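PDB 4R85: cytosine deaminase from Klebsiella pneumoniae, which probably catalyses the hydrolytic deamination of cytosine and 5-methylcytosine at an iron centre, within an amidohydrolase-family TIM barrel. Local coordinates for residues A[73-77]-A[276-281]; A[79-83]-A[312-316]; A[207-213]-A[238-244]. The contacts are given in a common frame with arbitrary orientation. Residue numbers count along the deposited sequence, not the author numbering.

Contact 1 of 3, residues A[73-77]-A[276-281]; sequences SGTLF and HLQGRF. With 17E (5-methylcytosine), chain G.
Leu76 brings this contact to the 5-methylcytosine pocket of the amidohydrolase barrel: its CD1 lies 3.4 Å from ligand N3, an apolar wall beside the base. Two loop-helix junctions meet here, with Thr75 and Leu277 nearest in register (CA-CA 5.1 Å). Gly74 has positive phi (63/36); a CB there would clash with Arg280 NH2, so glycine suits the place. Thr75 (-111/157, chi1 p) is the N-cap, its OG1 accepting from Glu78 N, and helical angles begin at Leu76 (chi1 t, chi2 p). At the other junction, the helix ends with Leu277 (m, t), whose CD2 packs 3.4 Å from Gly74 O and 3.9 Å from Leu76 N. A water joins the helix termini, accepting from Leu76 N (2.8 Å) and donating to Leu277 O (2.8 Å). Arg280 (m, m, t) folds back so that NE donates to His276 O (2.8 Å), its guanidinium facing the Ser73-Gly74 backbone. Farther out, Phe281 CZ reaches Thr75 CG2 (3.9 Å) and the edge of the Phe77 ring at CD1 (4.1 Å). The contact thus sets the start of helix 76-87 against the end of helix 271-277, with Leu336 and His334 of the second subunit packing on His276 and Arg280.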
loop_
_atom_site.group_PDB
_atom_site.type_symbol
_atom_site.label_atom_id
_atom_site.label_comp_id
_atom_site.label_asym_id
_atom_site.label_seq_id
_atom_site.Cartn_x
_atom_site.Cartn_y
_atom_site.Cartn_z
ATOM N N SER A 73 -13.689 -9.165 13.921
ATOM C CA SER A 73 -13.347 -7.914 14.575
ATOM C C SER A 73 -12.033 -7.345 14.044
ATOM O O SER A 73 -11.718 -6.184 14.292
ATOM C CB SER A 73 -13.250 -8.114 16.086
ATOM O OG SER A 73 -12.168 -8.980 16.420
ATOM N N GLY A 74 -11.275 -8.173 13.324
ATOM C CA GLY A 74 -9.973 -7.796 12.806
ATOM C C GLY A 74 -8.957 -7.493 13.891
ATOM O O GLY A 74 -8.130 -6.576 13.744
ATOM N N THR A 75 -9.028 -8.242 14.993
ATOM C CA THR A 75 -8.113 -8.052 16.118
ATOM C C THR A 75 -7.136 -9.211 16.273
ATOM O O THR A 75 -7.389 -10.331 15.799
ATOM C CB THR A 75 -8.845 -7.857 17.463
ATOM O OG1 THR A 75 -9.599 -9.036 17.788
ATOM C CG2 THR A 75 -9.789 -6.664 17.401
ATOM N N LEU A 76 -6.013 -8.917 16.923
ATOM C CA LEU A 76 -5.026 -9.928 17.273
ATOM C C LEU A 76 -5.700 -11.044 18.064
ATOM O O LEU A 76 -5.481 -12.227 17.806
ATOM C CB LEU A 76 -3.920 -9.308 18.128
ATOM C CG LEU A 76 -2.918 -10.292 18.717
ATOM C CD1 LEU A 76 -2.153 -10.997 17.596
ATOM C CD2 LEU A 76 -1.954 -9.586 19.685
ATOM N N PHE A 77 -6.525 -10.659 19.031
ATOM C CA PHE A 77 -7.075 -11.638 19.972
ATOM C C PHE A 77 -8.108 -12.568 19.358
ATOM O O PHE A 77 -8.083 -13.769 19.626
ATOM C CB PHE A 77 -7.619 -10.951 21.226
ATOM C CG PHE A 77 -6.633 -10.003 21.853
ATOM C CD1 PHE A 77 -6.908 -8.647 21.950
ATOM C CD2 PHE A 77 -5.405 -10.468 22.302
ATOM C CE1 PHE A 77 -5.978 -7.773 22.509
ATOM C CE2 PHE A 77 -4.479 -9.606 22.857
ATOM C CZ PHE A 77 -4.768 -8.254 22.961
ATOM N N HIS A 276 -3.684 -2.920 10.141
ATOM C CA HIS A 276 -4.934 -3.686 10.163
ATOM C C HIS A 276 -5.342 -4.106 11.588
ATOM O O HIS A 276 -6.483 -3.919 11.987
ATOM C CB HIS A 276 -4.783 -4.913 9.243
ATOM C CG HIS A 276 -5.864 -5.940 9.390
ATOM N ND1 HIS A 276 -7.183 -5.697 9.065
ATOM C CD2 HIS A 276 -5.807 -7.235 9.789
ATOM C CE1 HIS A 276 -7.897 -6.788 9.285
ATOM N NE2 HIS A 276 -7.086 -7.737 9.723
ATOM N N LEU A 277 -4.402 -4.655 12.353
ATOM C CA LEU A 277 -4.716 -5.202 13.676
ATOM C C LEU A 277 -4.687 -4.167 14.800
ATOM O O LEU A 277 -5.335 -4.342 15.822
ATOM C CB LEU A 277 -3.744 -6.328 14.045
ATOM C CG LEU A 277 -3.762 -7.603 13.209
ATOM C CD1 LEU A 277 -2.791 -8.588 13.818
ATOM C CD2 LEU A 277 -5.183 -8.208 13.170
ATOM N N GLN A 278 -3.910 -3.106 14.628
ATOM C CA GLN A 278 -3.780 -2.095 15.681
ATOM C C GLN A 278 -4.776 -0.964 15.469
ATOM O O GLN A 278 -5.389 -0.843 14.398
ATOM C CB GLN A 278 -2.347 -1.523 15.718
ATOM C CG GLN A 278 -1.255 -2.579 15.843
ATOM C CD GLN A 278 -1.416 -3.446 17.075
ATOM O OE1 GLN A 278 -1.588 -2.936 18.183
ATOM N NE2 GLN A 278 -1.368 -4.766 16.887
ATOM N N GLY A 279 -4.919 -0.115 16.485
ATOM C CA GLY A 279 -5.883 0.972 16.433
ATOM C C GLY A 279 -7.327 0.511 16.555
ATOM O O GLY A 279 -8.245 1.314 16.411
ATOM N N ARG A 280 -7.540 -0.775 16.830
ATOM C CA ARG A 280 -8.904 -1.330 16.881
ATOM C C ARG A 280 -9.650 -1.009 18.166
ATOM O O ARG A 280 -10.866 -1.202 18.252
ATOM C CB ARG A 280 -8.867 -2.852 16.712
ATOM C CG ARG A 280 -8.398 -3.324 15.331
ATOM C CD ARG A 280 -9.532 -3.271 14.307
ATOM N NE ARG A 280 -9.089 -3.730 12.994
ATOM C CZ ARG A 280 -9.890 -3.886 11.948
ATOM N NH1 ARG A 280 -11.186 -3.610 12.059
ATOM N NH2 ARG A 280 -9.394 -4.308 10.790
ATOM N N PHE A 281 -8.925 -0.551 19.180
ATOM C CA PHE A 281 -9.550 -0.242 20.455
ATOM C C PHE A 281 -9.618 1.258 20.710
ATOM O O PHE A 281 -10.018 1.694 21.792
ATOM C CB PHE A 281 -8.836 -0.991 21.583
ATOM C CG PHE A 281 -8.813 -2.479 21.371
ATOM C CD1 PHE A 281 -7.671 -3.111 20.903
ATOM C CD2 PHE A 281 -9.963 -3.233 21.572
ATOM C CE1 PHE A 281 -7.666 -4.482 20.673
ATOM C CE2 PHE A 281 -9.965 -4.595 21.352
ATOM C CZ PHE A 281 -8.818 -5.225 20.903
HETATM N N1 17E G . 0.071 -14.422 16.022
HETATM C C2 17E G . 0.409 -13.307 16.671
HETATM O O2 17E G . 0.505 -13.327 18.039
HETATM N N3 17E G . 0.661 -12.167 16.021
HETATM C C4 17E G . 0.573 -12.115 14.681
HETATM N N4 17E G . 0.844 -10.891 13.997
HETATM C C5 17E G . 0.225 -13.258 13.958
HETATM C C6 17E G . -0.024 -14.424 14.677
HETATM C CM5 17E G . 0.126 -13.219 12.467
HETATM O O HOH W 1 -5.519 -6.295 17.800
#

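Contact 2 of 3, residues A[79-83]-A[312-316]. With 17E (5-methylcytosine), chain G.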
loop_
_atom_site.group_PDB
_atom_site.type_symbol
_atom_site.label_atom_id
_atom_site.label_comp_id
_atom_site.label_asym_id
_atom_site.label_seq_id
_atom_site.Cartn_x
_atom_site.Cartn_y
_atom_site.Cartn_z
ATOM N N GLY A 79 -8.046 -13.253 16.284
ATOM C CA GLY A 79 -7.191 -14.026 15.403
ATOM C C GLY A 79 -6.661 -15.276 16.085
ATOM O O GLY A 79 -6.672 -16.369 15.509
ATOM N N ILE A 80 -6.201 -15.113 17.320
ATOM C CA ILE A 80 -5.708 -16.234 18.116
ATOM C C ILE A 80 -6.820 -17.244 18.400
ATOM O O ILE A 80 -6.616 -18.457 18.318
ATOM C CB ILE A 80 -5.096 -15.735 19.439
ATOM C CG1 ILE A 80 -3.861 -14.880 19.140
ATOM C CG2 ILE A 80 -4.760 -16.926 20.365
ATOM C CD1 ILE A 80 -3.374 -14.048 20.323
ATOM N N THR A 81 -8.008 -16.744 18.706
ATOM C CA THR A 81 -9.157 -17.633 18.912
ATOM C C THR A 81 -9.455 -18.465 17.666
ATOM O O THR A 81 -9.688 -19.674 17.758
ATOM C CB THR A 81 -10.407 -16.844 19.314
ATOM O OG1 THR A 81 -10.170 -16.217 20.576
ATOM C CG2 THR A 81 -11.633 -17.770 19.411
ATOM N N ARG A 82 -9.428 -17.822 16.502
ATOM C CA ARG A 82 -9.745 -18.505 15.254
ATOM C C ARG A 82 -8.666 -19.525 14.909
ATOM O O ARG A 82 -8.965 -20.617 14.413
ATOM C CB ARG A 82 -9.891 -17.507 14.102
ATOM C CG ARG A 82 -11.036 -16.527 14.266
ATOM C CD ARG A 82 -12.414 -17.191 14.126
ATOM N NE ARG A 82 -13.444 -16.274 14.606
ATOM C CZ ARG A 82 -14.200 -16.482 15.678
ATOM N NH1 ARG A 82 -15.087 -15.569 16.041
ATOM N NH2 ARG A 82 -14.085 -17.607 16.377
ATOM N N TRP A 83 -7.413 -19.158 15.172
ATOM C CA TRP A 83 -6.290 -20.044 14.919
ATOM C C TRP A 83 -6.390 -21.273 15.803
ATOM O O TRP A 83 -6.113 -22.394 15.366
ATOM C CB TRP A 83 -4.961 -19.317 15.164
ATOM C CG TRP A 83 -3.762 -20.212 15.067
ATOM C CD1 TRP A 83 -2.817 -20.426 16.031
ATOM C CD2 TRP A 83 -3.378 -21.022 13.939
ATOM N NE1 TRP A 83 -1.872 -21.314 15.572
ATOM C CE2 TRP A 83 -2.188 -21.692 14.294
ATOM C CE3 TRP A 83 -3.930 -21.251 12.671
ATOM C CZ2 TRP A 83 -1.535 -22.572 13.424
ATOM C CZ3 TRP A 83 -3.275 -22.126 11.802
ATOM C CH2 TRP A 83 -2.093 -22.774 12.186
ATOM N N ASP A 312 -4.424 -15.475 6.353
ATOM C CA ASP A 312 -4.459 -16.310 7.543
ATOM C C ASP A 312 -5.538 -15.797 8.531
ATOM O O ASP A 312 -6.309 -14.895 8.169
ATOM C CB ASP A 312 -3.023 -16.452 8.117
ATOM C CG ASP A 312 -2.524 -15.198 8.827
ATOM O OD1 ASP A 312 -1.332 -15.185 9.213
ATOM O OD2 ASP A 312 -3.296 -14.236 9.018
ATOM N N PRO A 313 -5.619 -16.359 9.759
ATOM C CA PRO A 313 -6.721 -15.883 10.614
ATOM C C PRO A 313 -6.616 -14.404 11.031
ATOM O O PRO A 313 -7.611 -13.846 11.483
ATOM C CB PRO A 313 -6.600 -16.764 11.864
ATOM C CG PRO A 313 -5.875 -17.986 11.410
ATOM C CD PRO A 313 -4.916 -17.509 10.369
ATOM N N TRP A 314 -5.449 -13.787 10.866
ATOM C CA TRP A 314 -5.246 -12.401 11.292
ATOM C C TRP A 314 -5.388 -11.400 10.147
ATOM O O TRP A 314 -5.722 -10.235 10.370
ATOM C CB TRP A 314 -3.871 -12.228 11.952
ATOM C CG TRP A 314 -3.764 -12.944 13.250
ATOM C CD1 TRP A 314 -4.079 -12.454 14.492
ATOM C CD2 TRP A 314 -3.320 -14.293 13.446
ATOM N NE1 TRP A 314 -3.858 -13.422 15.449
ATOM C CE2 TRP A 314 -3.396 -14.560 14.831
ATOM C CE3 TRP A 314 -2.866 -15.299 12.583
ATOM C CZ2 TRP A 314 -3.037 -15.805 15.377
ATOM C CZ3 TRP A 314 -2.508 -16.541 13.126
ATOM C CH2 TRP A 314 -2.601 -16.778 14.511
ATOM N N TYR A 315 -5.134 -11.851 8.924
ATOM C CA TYR A 315 -4.985 -10.933 7.800
ATOM C C TYR A 315 -5.438 -11.587 6.496
ATOM O O TYR A 315 -4.873 -12.592 6.077
ATOM C CB TYR A 315 -3.515 -10.507 7.720
ATOM C CG TYR A 315 -3.187 -9.514 6.628
ATOM C CD1 TYR A 315 -2.584 -9.930 5.445
ATOM C CD2 TYR A 315 -3.457 -8.160 6.789
ATOM C CE1 TYR A 315 -2.253 -9.022 4.447
ATOM C CE2 TYR A 315 -3.129 -7.238 5.792
ATOM C CZ TYR A 315 -2.529 -7.678 4.628
ATOM O OH TYR A 315 -2.206 -6.773 3.633
ATOM N N PRO A 316 -6.476 -11.030 5.854
ATOM C CA PRO A 316 -7.107 -11.767 4.744
ATOM C C PRO A 316 -6.420 -11.601 3.393
ATOM O O PRO A 316 -6.777 -12.309 2.447
ATOM C CB PRO A 316 -8.533 -11.187 4.702
ATOM C CG PRO A 316 -8.379 -9.780 5.234
ATOM C CD PRO A 316 -7.237 -9.828 6.243
HETATM N N1 17E G . 0.071 -14.422 16.022
HETATM C C2 17E G . 0.409 -13.307 16.671
HETATM O O2 17E G . 0.505 -13.327 18.039
HETATM N N3 17E G . 0.661 -12.167 16.021
HETATM C C4 17E G . 0.573 -12.115 14.681
HETATM N N4 17E G . 0.844 -10.891 13.997
HETATM C C5 17E G . 0.225 -13.258 13.958
HETATM C C6 17E G . -0.024 -14.424 14.677
HETATM C CM5 17E G . 0.126 -13.219 12.467
#
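A tryptophan ring is held here between a glycine of a helix and the bound base. Gly79 CA sits over one face of the Trp314 indole, 3.7 Å from the centroid of its five-membered ring in a CH-pi contact, while the opposite face receives 5-methylcytosine, with Trp314 CE2 3.4 Å from ligand C6. Glycine is what allows so close an approach: a CB on residue 79 would point at Trp314 CD1 and clash. The Trp314 NE1 proton goes to Leu76 O, in the first turn of the same helix, which anchors the indole by its polar edge. Around the ring, Ile80 CG1 lies 4.0 Å from CZ2 of Trp314, and Trp83 CB is 3.5 Å from its CH2. The two indoles meet obliquely, planes at 45°. Pro313, compact and rigid, fills the space beside the helix, its CB 3.7 Å from Gly79 O and its CG 4.0 Å from Trp83 CE3. Arg82 adds only its aliphatic base, CB to Pro313 CB 4.0 Å; its guanidinium turns away to a salt bridge with Glu78. The loop is shaped by an Asx turn, in which Asp312 OD2 accepts from Trp314 N at 2.9 Å. The loop following strand 303-305 thus supplies an aromatic wall of the substrate pocket, backed by helix 76-87, in the active site of an amidohydrolase TIM barrel.

Contact 3 of 3, residues A[207-213]-A[238-244]; sequences DVHCDEI and TASHTCA. With FE2 (Fe (II) ion), chain H; 17E (5-methylcytosine), chain G.
Two of the five iron ligands of this amidohydrolase site, His209 and His241, stand at the C-terminal ends of adjacent parallel strands, where TIM barrels carry their active sites. The axes of strands 207-209 and 238-240 approach to 4.8 Å, with their directions 24° apart, pairing Asp207 with Thr238, Val208 with Ala239 and His209 with Ser240. Val208 N donates to Thr238 O (3.1 Å), Ser240 N to Val208 O (2.8 Å) and Cys210 N to Ser240 O (2.9 Å). Asp207 (chi1 t) and Ser240 (chi1 m) share a face with His209: Ser240 OG donates to Asp207 OD2 (2.6 Å), and also meets His56, another iron ligand. His209 (chi1 -82°, chi2 65°) binds iron through NE2 at 2.4 Å. His241 takes left-handed backbone angles (56/54) and chi1 m, chi2 -68°, bringing its NE2 to iron at 2.5 Å. Glu212, centre of an inverse gamma turn, extends fully (t, t, chi3 -173°), long enough for OE1 to accept from ligand N4 (2.8 Å) while OE2 lies 2.8 Å from ligand N3. Beyond the strands, Ala244 N donates to Asp211 O (3.0 Å), and small Ala244 CB fits against Asp211 CB (3.6 Å). Helix 220-231 makes the beta-alpha-beta crossover between the strands and covers Val208, Cys210 and Ala239; strands 174-175 and 266-269 flank the pair.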
loop_
_atom_site.group_PDB
_atom_site.type_symbol
_atom_site.label_atom_id
_atom_site.label_comp_id
_atom_site.label_asym_id
_atom_site.label_seq_id
_atom_site.Cartn_x
_atom_site.Cartn_y
_atom_site.Cartn_z
ATOM N N ASP A 207 13.875 -14.489 18.349
ATOM C CA ASP A 207 12.983 -13.542 17.676
ATOM C C ASP A 207 11.621 -13.564 18.360
ATOM O O ASP A 207 10.871 -14.522 18.211
ATOM C CB ASP A 207 12.817 -13.899 16.203
ATOM C CG ASP A 207 12.207 -12.773 15.390
ATOM O OD1 ASP A 207 12.608 -12.604 14.213
ATOM O OD2 ASP A 207 11.335 -12.049 15.915
ATOM N N VAL A 208 11.308 -12.494 19.086
ATOM C CA VAL A 208 10.172 -12.473 19.998
ATOM C C VAL A 208 9.071 -11.530 19.514
ATOM O O VAL A 208 9.354 -10.402 19.099
ATOM C CB VAL A 208 10.638 -12.026 21.407
ATOM C CG1 VAL A 208 9.452 -11.759 22.318
ATOM C CG2 VAL A 208 11.567 -13.072 22.021
ATOM N N HIS A 209 7.824 -12.002 19.570
ATOM C CA HIS A 209 6.644 -11.146 19.383
ATOM C C HIS A 209 6.534 -10.299 20.633
ATOM O O HIS A 209 6.069 -10.752 21.669
ATOM C CB HIS A 209 5.379 -11.991 19.218
ATOM C CG HIS A 209 5.189 -12.516 17.831
ATOM N ND1 HIS A 209 6.053 -13.421 17.255
ATOM C CD2 HIS A 209 4.241 -12.252 16.903
ATOM C CE1 HIS A 209 5.646 -13.695 16.028
ATOM N NE2 HIS A 209 4.547 -13.000 15.792
ATOM N N CYS A 210 6.988 -9.065 20.554
ATOM C CA CYS A 210 7.355 -8.409 21.792
ATOM C C CYS A 210 6.241 -7.632 22.498
ATOM O O CYS A 210 5.860 -7.958 23.616
ATOM C CB CYS A 210 8.606 -7.560 21.581
ATOM S SG CYS A 210 9.316 -7.160 23.135
ATOM N N ASP A 211 5.726 -6.601 21.864
ATOM C CA ASP A 211 4.658 -5.827 22.483
ATOM C C ASP A 211 3.621 -5.502 21.411
ATOM O O ASP A 211 3.438 -4.339 21.034
ATOM C CB ASP A 211 5.228 -4.541 23.115
ATOM C CG ASP A 211 6.101 -4.818 24.352
ATOM O OD1 ASP A 211 7.329 -4.575 24.294
ATOM O OD2 ASP A 211 5.557 -5.266 25.393
ATOM N N GLU A 212 2.952 -6.538 20.907
ATOM C CA GLU A 212 2.045 -6.376 19.772
ATOM C C GLU A 212 0.672 -5.968 20.278
ATOM O O GLU A 212 -0.303 -6.716 20.172
ATOM C CB GLU A 212 1.974 -7.654 18.920
ATOM C CG GLU A 212 1.284 -7.419 17.558
ATOM C CD GLU A 212 1.154 -8.664 16.687
ATOM O OE1 GLU A 212 0.722 -8.513 15.521
ATOM O OE2 GLU A 212 1.469 -9.782 17.151
ATOM N N ILE A 213 0.604 -4.782 20.863
ATOM C CA ILE A 213 -0.608 -4.327 21.531
ATOM C C ILE A 213 -0.482 -2.820 21.667
ATOM O O ILE A 213 0.631 -2.299 21.644
ATOM C CB ILE A 213 -0.766 -5.021 22.911
ATOM C CG1 ILE A 213 -2.143 -4.751 23.525
ATOM C CG2 ILE A 213 0.354 -4.619 23.859
ATOM C CD1 ILE A 213 -2.400 -5.572 24.797
ATOM N N THR A 238 16.184 -10.515 17.922
ATOM C CA THR A 238 15.275 -9.614 17.224
ATOM C C THR A 238 14.006 -9.414 18.040
ATOM O O THR A 238 13.488 -10.362 18.646
ATOM C CB THR A 238 14.911 -10.142 15.815
ATOM O OG1 THR A 238 16.098 -10.235 15.014
ATOM C CG2 THR A 238 13.921 -9.204 15.123
ATOM N N ALA A 239 13.522 -8.172 18.072
ATOM C CA ALA A 239 12.205 -7.868 18.616
ATOM C C ALA A 239 11.256 -7.588 17.456
ATOM O O ALA A 239 11.469 -6.648 16.680
ATOM C CB ALA A 239 12.285 -6.654 19.554
ATOM N N SER A 240 10.209 -8.400 17.331
ATOM C CA SER A 240 9.225 -8.209 16.275
ATOM C C SER A 240 7.986 -7.552 16.863
ATOM O O SER A 240 7.690 -7.745 18.036
ATOM C CB SER A 240 8.847 -9.554 15.646
ATOM O OG SER A 240 9.916 -10.101 14.878
ATOM N N HIS A 241 7.282 -6.756 16.060
ATOM C CA HIS A 241 5.981 -6.199 16.475
ATOM C C HIS A 241 6.059 -5.421 17.771
ATOM O O HIS A 241 5.313 -5.708 18.712
ATOM C CB HIS A 241 4.955 -7.290 16.776
ATOM C CG HIS A 241 4.590 -8.158 15.619
ATOM N ND1 HIS A 241 3.887 -7.695 14.529
ATOM C CD2 HIS A 241 4.762 -9.485 15.422
ATOM C CE1 HIS A 241 3.663 -8.696 13.694
ATOM N NE2 HIS A 241 4.189 -9.791 14.211
ATOM N N THR A 242 6.947 -4.452 17.847
ATOM C CA THR A 242 6.998 -3.606 19.026
ATOM C C THR A 242 5.970 -2.492 18.879
ATOM O O THR A 242 6.297 -1.324 19.032
ATOM C CB THR A 242 8.425 -3.044 19.220
ATOM O OG1 THR A 242 8.885 -2.441 18.000
ATOM C CG2 THR A 242 9.369 -4.189 19.576
ATOM N N CYS A 243 4.715 -2.868 18.583
ATOM C CA CYS A 243 3.656 -1.895 18.307
ATOM C C CYS A 243 3.433 -0.905 19.453
ATOM O O CYS A 243 3.159 0.279 19.221
ATOM C CB CYS A 243 2.344 -2.614 17.992
ATOM S SG CYS A 243 2.490 -3.763 16.601
ATOM N N ALA A 244 3.530 -1.393 20.685
ATOM C CA ALA A 244 3.357 -0.521 21.851
ATOM C C ALA A 244 4.322 0.674 21.845
ATOM O O ALA A 244 4.000 1.735 22.379
ATOM C CB ALA A 244 3.504 -1.325 23.143
HETATM FE FE FE2 H . 4.040 -12.226 13.631
HETATM N N1 17E G . 0.071 -14.422 16.022
HETATM C C2 17E G . 0.409 -13.307 16.671
HETATM O O2 17E G . 0.505 -13.327 18.039
HETATM N N3 17E G . 0.661 -12.167 16.021
HETATM C C4 17E G . 0.573 -12.115 14.681
HETATM N N4 17E G . 0.844 -10.891 13.997
HETATM C C5 17E G . 0.225 -13.258 13.958
HETATM C C6 17E G . -0.024 -14.424 14.677
HETATM C CM5 17E G . 0.126 -13.219 12.467
#

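All three contacts border the bound 5-methylcytosine, but with different chemistry. Contact 3, buried nearest the chain's centre, is barrel core: backbone hydrogen bonds between strands, and polar side chains committed to iron and base. Contact 2, also buried, offers the base an aromatic face, while contact 1, only partly buried, runs from the pocket out to exposed Phe281. Contacts 1 and 2 share helix 76-87 and are joined by Leu76 O and Trp314 NE1, 3.1 Å apart; both also touch the second subunit, which contact 3 does not. Contact 3 meets contact 1 through Leu76 and Leu277 packing on Glu212, yet stays about 6 Å, nearest atoms, from contact 2.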